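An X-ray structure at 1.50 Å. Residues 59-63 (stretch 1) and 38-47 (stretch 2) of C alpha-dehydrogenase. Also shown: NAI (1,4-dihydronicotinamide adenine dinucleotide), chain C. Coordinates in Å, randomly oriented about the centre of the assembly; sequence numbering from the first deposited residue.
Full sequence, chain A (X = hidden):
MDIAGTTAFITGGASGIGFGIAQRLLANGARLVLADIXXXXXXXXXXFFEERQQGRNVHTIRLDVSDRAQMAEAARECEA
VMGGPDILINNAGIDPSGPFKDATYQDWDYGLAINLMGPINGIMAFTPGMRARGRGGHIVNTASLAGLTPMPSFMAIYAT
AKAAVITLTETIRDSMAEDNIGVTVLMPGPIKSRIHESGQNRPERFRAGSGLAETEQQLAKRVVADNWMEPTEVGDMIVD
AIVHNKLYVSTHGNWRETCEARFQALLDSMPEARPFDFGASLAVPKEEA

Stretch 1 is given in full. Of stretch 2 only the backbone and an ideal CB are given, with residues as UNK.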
# COMPACT_ATOMS: atom_id res chain seq x y z
N HIS A 59 6.63 -3.92 30.44
CA HIS A 59 5.20 -4.11 30.61
C HIS A 59 4.66 -4.76 29.34
O HIS A 59 5.11 -4.43 28.26
CB HIS A 59 4.51 -2.76 30.82
CG HIS A 59 3.03 -2.84 30.99
ND1 HIS A 59 2.43 -3.56 32.01
CD2 HIS A 59 2.01 -2.27 30.30
CE1 HIS A 59 1.12 -3.44 31.92
NE2 HIS A 59 0.84 -2.65 30.90
N THR A 60 3.71 -5.68 29.47
CA THR A 60 3.15 -6.36 28.32
C THR A 60 1.68 -6.01 28.17
O THR A 60 0.95 -5.87 29.14
CB THR A 60 3.29 -7.88 28.42
OG1 THR A 60 2.71 -8.32 29.63
CG2 THR A 60 4.77 -8.27 28.39
N ILE A 61 1.26 -5.89 26.91
CA ILE A 61 -0.13 -5.65 26.58
C ILE A 61 -0.51 -6.56 25.43
O ILE A 61 0.15 -6.57 24.38
CB ILE A 61 -0.39 -4.19 26.11
CG1 ILE A 61 -0.03 -3.19 27.21
CG2 ILE A 61 -1.86 -4.00 25.72
CD1 ILE A 61 -0.15 -1.75 26.79
N ARG A 62 -1.59 -7.31 25.63
CA ARG A 62 -2.13 -8.15 24.57
C ARG A 62 -3.10 -7.32 23.72
O ARG A 62 -4.09 -6.77 24.26
CB ARG A 62 -2.84 -9.36 25.16
CG ARG A 62 -3.38 -10.30 24.09
CD ARG A 62 -3.96 -11.54 24.67
NE ARG A 62 -4.61 -12.36 23.64
CZ ARG A 62 -5.91 -12.32 23.35
NH1 ARG A 62 -6.74 -11.50 24.00
NH2 ARG A 62 -6.38 -13.11 22.39
N LEU A 63 -2.85 -7.26 22.42
CA LEU A 63 -3.72 -6.51 21.53
C LEU A 63 -3.50 -6.94 20.10
O LEU A 63 -2.53 -7.61 19.78
CB LEU A 63 -3.50 -5.00 21.65
CG LEU A 63 -2.11 -4.43 21.42
CD1 LEU A 63 -1.69 -4.43 19.96
CD2 LEU A 63 -2.04 -2.98 21.95
N UNK A 38 -0.27 -12.51 20.77
CA UNK A 38 -0.06 -13.85 21.32
C UNK A 38 0.28 -13.80 22.80
O UNK A 38 1.37 -13.37 23.17
CB UNK A 38 1.05 -14.57 20.56
N UNK A 39 -0.64 -14.25 23.64
CA UNK A 39 -0.42 -14.25 25.08
C UNK A 39 0.76 -15.13 25.45
O UNK A 39 1.53 -14.77 26.35
CB UNK A 39 -1.68 -14.72 25.81
N UNK A 40 0.93 -16.24 24.75
CA UNK A 40 2.04 -17.14 25.08
C UNK A 40 3.41 -16.50 24.77
O UNK A 40 4.36 -16.67 25.54
CB UNK A 40 1.89 -18.45 24.31
N UNK A 41 3.48 -15.75 23.67
CA UNK A 41 4.69 -15.00 23.36
C UNK A 41 4.95 -13.96 24.46
O UNK A 41 6.09 -13.81 24.92
CB UNK A 41 4.57 -14.32 21.99
N UNK A 42 3.92 -13.23 24.87
CA UNK A 42 4.09 -12.21 25.92
C UNK A 42 4.58 -12.86 27.21
O UNK A 42 5.45 -12.29 27.89
CB UNK A 42 2.78 -11.46 26.17
N UNK A 43 4.03 -14.01 27.57
CA UNK A 43 4.43 -14.68 28.81
C UNK A 43 5.91 -15.11 28.75
O UNK A 43 6.65 -14.99 29.74
CB UNK A 43 3.54 -15.89 29.07
N UNK A 44 6.33 -15.60 27.59
CA UNK A 44 7.71 -16.02 27.39
C UNK A 44 8.65 -14.83 27.48
O UNK A 44 9.74 -14.96 28.05
CB UNK A 44 7.87 -16.72 26.04
N UNK A 45 8.26 -13.71 26.89
CA UNK A 45 9.08 -12.50 26.95
C UNK A 45 9.18 -12.01 28.39
O UNK A 45 10.24 -11.58 28.82
CB UNK A 45 8.50 -11.41 26.05
N UNK A 46 8.07 -12.08 29.11
CA UNK A 46 8.04 -11.67 30.51
C UNK A 46 9.03 -12.50 31.30
O UNK A 46 9.83 -11.98 32.08
CB UNK A 46 6.63 -11.81 31.10
N UNK A 47 8.98 -13.81 31.11
CA UNK A 47 9.86 -14.71 31.83
C UNK A 47 11.33 -14.45 31.49
O UNK A 47 12.21 -14.52 32.36
CB UNK A 47 9.49 -16.16 31.52
PA NAI C . 7.44 -13.07 14.59
O1A NAI C . 6.17 -13.80 14.29
O2A NAI C . 8.53 -13.85 15.31
O5B NAI C . 7.14 -11.76 15.41
C5B NAI C . 5.99 -11.02 15.13
C4B NAI C . 5.20 -10.88 16.36
O4B NAI C . 4.10 -9.98 15.98
C3B NAI C . 4.62 -12.11 16.91
O3B NAI C . 4.91 -12.28 18.31
C2B NAI C . 3.19 -12.00 16.64
O2B NAI C . 2.37 -12.68 17.59
C1B NAI C . 2.94 -10.56 16.58
N9A NAI C . 1.76 -10.21 15.83
C8A NAI C . 1.31 -10.75 14.63
N7A NAI C . 0.14 -10.19 14.29
C5A NAI C . -0.20 -9.27 15.24
C6A NAI C . -1.27 -8.39 15.44
N6A NAI C . -2.35 -8.39 14.55
N1A NAI C . -1.29 -7.58 16.53
C2A NAI C . -0.28 -7.62 17.43
N3A NAI C . 0.77 -8.45 17.28
C4A NAI C . 0.83 -9.28 16.22
O3 NAI C . 7.97 -12.63 13.16
PN NAI C . 9.03 -11.51 12.72
O1N NAI C . 9.90 -11.03 13.87
O2N NAI C . 9.80 -12.14 11.58
O5D NAI C . 8.10 -10.31 12.19
C5D NAI C . 8.35 -8.94 12.53
C4D NAI C . 8.24 -8.10 11.31
O4D NAI C . 9.41 -8.38 10.45
C3D NAI C . 7.05 -8.36 10.49
O3D NAI C . 6.45 -7.11 10.11
C2D NAI C . 7.54 -9.08 9.31
O2D NAI C . 6.69 -8.85 8.18
C1D NAI C . 8.86 -8.52 9.09
N1N NAI C . 9.82 -9.24 8.34
C2N NAI C . 10.40 -10.41 8.76
C3N NAI C . 11.36 -11.03 7.98
C7N NAI C . 12.01 -12.30 8.42
O7N NAI C . 12.77 -12.95 7.67
N7N NAI C . 11.80 -12.71 9.80
C4N NAI C . 11.76 -10.49 6.76
C5N NAI C . 11.21 -9.29 6.37
C6N NAI C . 10.26 -8.67 7.15

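Stretch 1 is a strand through residue 62, and stretch 2 is a helix from 39 onward running almost antiparallel to it, at 176°, with the axes 8.9 Å apart. Thr60 and Arg62 direct their CB atoms at the helix; His59, Ile61 and Leu63 turn theirs away.

Position 38 is the N-cap, right before the helix, where small polar residues such as Ser, Asp or Asn are common; its CB points away from the strand and meets none of its atoms within 5.5 Å, so a longer chain is also possible. It is Arg38, which packs CG 3.3 Å from NAI O2B and sends its guanidinium to the side chain at 40.

Position 39 points sideways, its ideal CB 4.1 Å from Arg62 CD. A flexible chain with a polar tip, Gln or Glu, would suit; Met could supply the aliphatic length alone, and Lys is less favourable beside Arg62. Gln39 brings OE1 to 3.4 Å from Arg62 CD, while Gln39 NE2 donates to OD1 of residue 43 at 2.9 Å.

Position 40 is out of reach of the strand, so a polar residue is plausible. Asp40 forms a salt bridge with Arg38, Asp40 OD1 lying 2.8 Å from Arg38 NE.

Position 41 also misses the strand but lies on the cofactor side, where a donor could meet the ribose. His41 supplies one: His41 ND1 donates to NAI O3B at 2.8 Å.

Position 42 faces the strand, its CA 6.4 Å from Thr60 CA and its ideal CB 4.3 Å from Thr60 CB. Carbon surface and backbone lie ahead, with room for a medium aliphatic side chain: Leu, Ile or Met. Leu42 spans the two inward-facing strand residues. Leu42 CD2 packs 3.8 Å from Thr60 CB, and Leu42 CD1 sits 3.8 Å from Arg62 CB and 3.7 Å from Ile61 O.

Positions 43 and 44 have nothing of the strand within 5.5 Å of their ideal CB atoms; polar residues would do. Asp43 accepts from Gln39 through OD1 and also meets the side chain at 46. Glu44 makes no strand contact.

Position 45 points toward the strand, its ideal CB 5.4 Å from Thr60 CG2. Small or medium nonpolar residues are reasonable; Ala45 adds little contact.

Position 46 is sideways, its ideal CB 4.8 Å from Thr60 CG2, and a long polar chain could turn back toward the threonine hydroxyl. Arg46 does so, and Arg46 NH1 forms a salt bridge with Asp43 OD1 at 2.5 Å. Arg46 NH2 is modelled 2.1 Å from Thr60 OG1, too close to interpret as a bond.

Position 47 is out of reach and undemanding; polar Gln47 suits it.

Stretch 2, residues 38-47: RQDHLDEARQ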
# COMPACT_ATOMS: atom_id res chain seq x y z
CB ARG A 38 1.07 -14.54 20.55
CG ARG A 38 0.66 -15.00 19.14
CD ARG A 38 -0.10 -16.30 19.12
NE ARG A 38 0.70 -17.42 19.65
CZ ARG A 38 1.58 -18.11 18.93
NH1 ARG A 38 1.78 -17.82 17.64
NH2 ARG A 38 2.27 -19.08 19.50
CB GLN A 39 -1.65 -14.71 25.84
CG GLN A 39 -1.51 -14.52 27.36
CD GLN A 39 -1.32 -13.06 27.75
OE1 GLN A 39 -2.20 -12.22 27.53
NE2 GLN A 39 -0.17 -12.75 28.36
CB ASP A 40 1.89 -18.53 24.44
CG ASP A 40 1.75 -18.50 22.93
OD1 ASP A 40 1.42 -17.44 22.36
OD2 ASP A 40 1.95 -19.56 22.30
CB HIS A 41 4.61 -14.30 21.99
CG HIS A 41 4.64 -15.25 20.84
ND1 HIS A 41 4.65 -14.81 19.52
CD2 HIS A 41 4.68 -16.59 20.76
CE1 HIS A 41 4.71 -15.82 18.71
NE2 HIS A 41 4.71 -16.95 19.43
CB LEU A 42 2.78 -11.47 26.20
CG LEU A 42 2.31 -10.54 25.07
CD1 LEU A 42 0.90 -10.06 25.30
CD2 LEU A 42 3.22 -9.35 24.92
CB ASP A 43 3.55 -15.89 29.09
CG ASP A 43 2.11 -15.51 29.44
OD1 ASP A 43 1.85 -14.33 29.77
OD2 ASP A 43 1.26 -16.42 29.39
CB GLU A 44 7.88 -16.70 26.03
CG GLU A 44 7.21 -18.05 25.93
CD GLU A 44 7.03 -18.51 24.50
OE1 GLU A 44 7.47 -17.81 23.57
OE2 GLU A 44 6.41 -19.57 24.31
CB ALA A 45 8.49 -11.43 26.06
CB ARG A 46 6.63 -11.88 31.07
CG ARG A 46 6.40 -11.40 32.48
CD ARG A 46 4.92 -11.54 32.85
NE ARG A 46 4.06 -10.69 32.02
CZ ARG A 46 3.16 -11.13 31.15
NH1 ARG A 46 2.93 -12.42 30.97
NH2 ARG A 46 2.45 -10.24 30.46
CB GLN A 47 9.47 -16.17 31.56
CG GLN A 47 10.42 -17.15 32.22
CD GLN A 47 10.25 -18.57 31.74
OE1 GLN A 47 9.13 -19.08 31.64
NE2 GLN A 47 11.36 -19.23 31.43
O HOH W 1 0.07 -9.50 29.06
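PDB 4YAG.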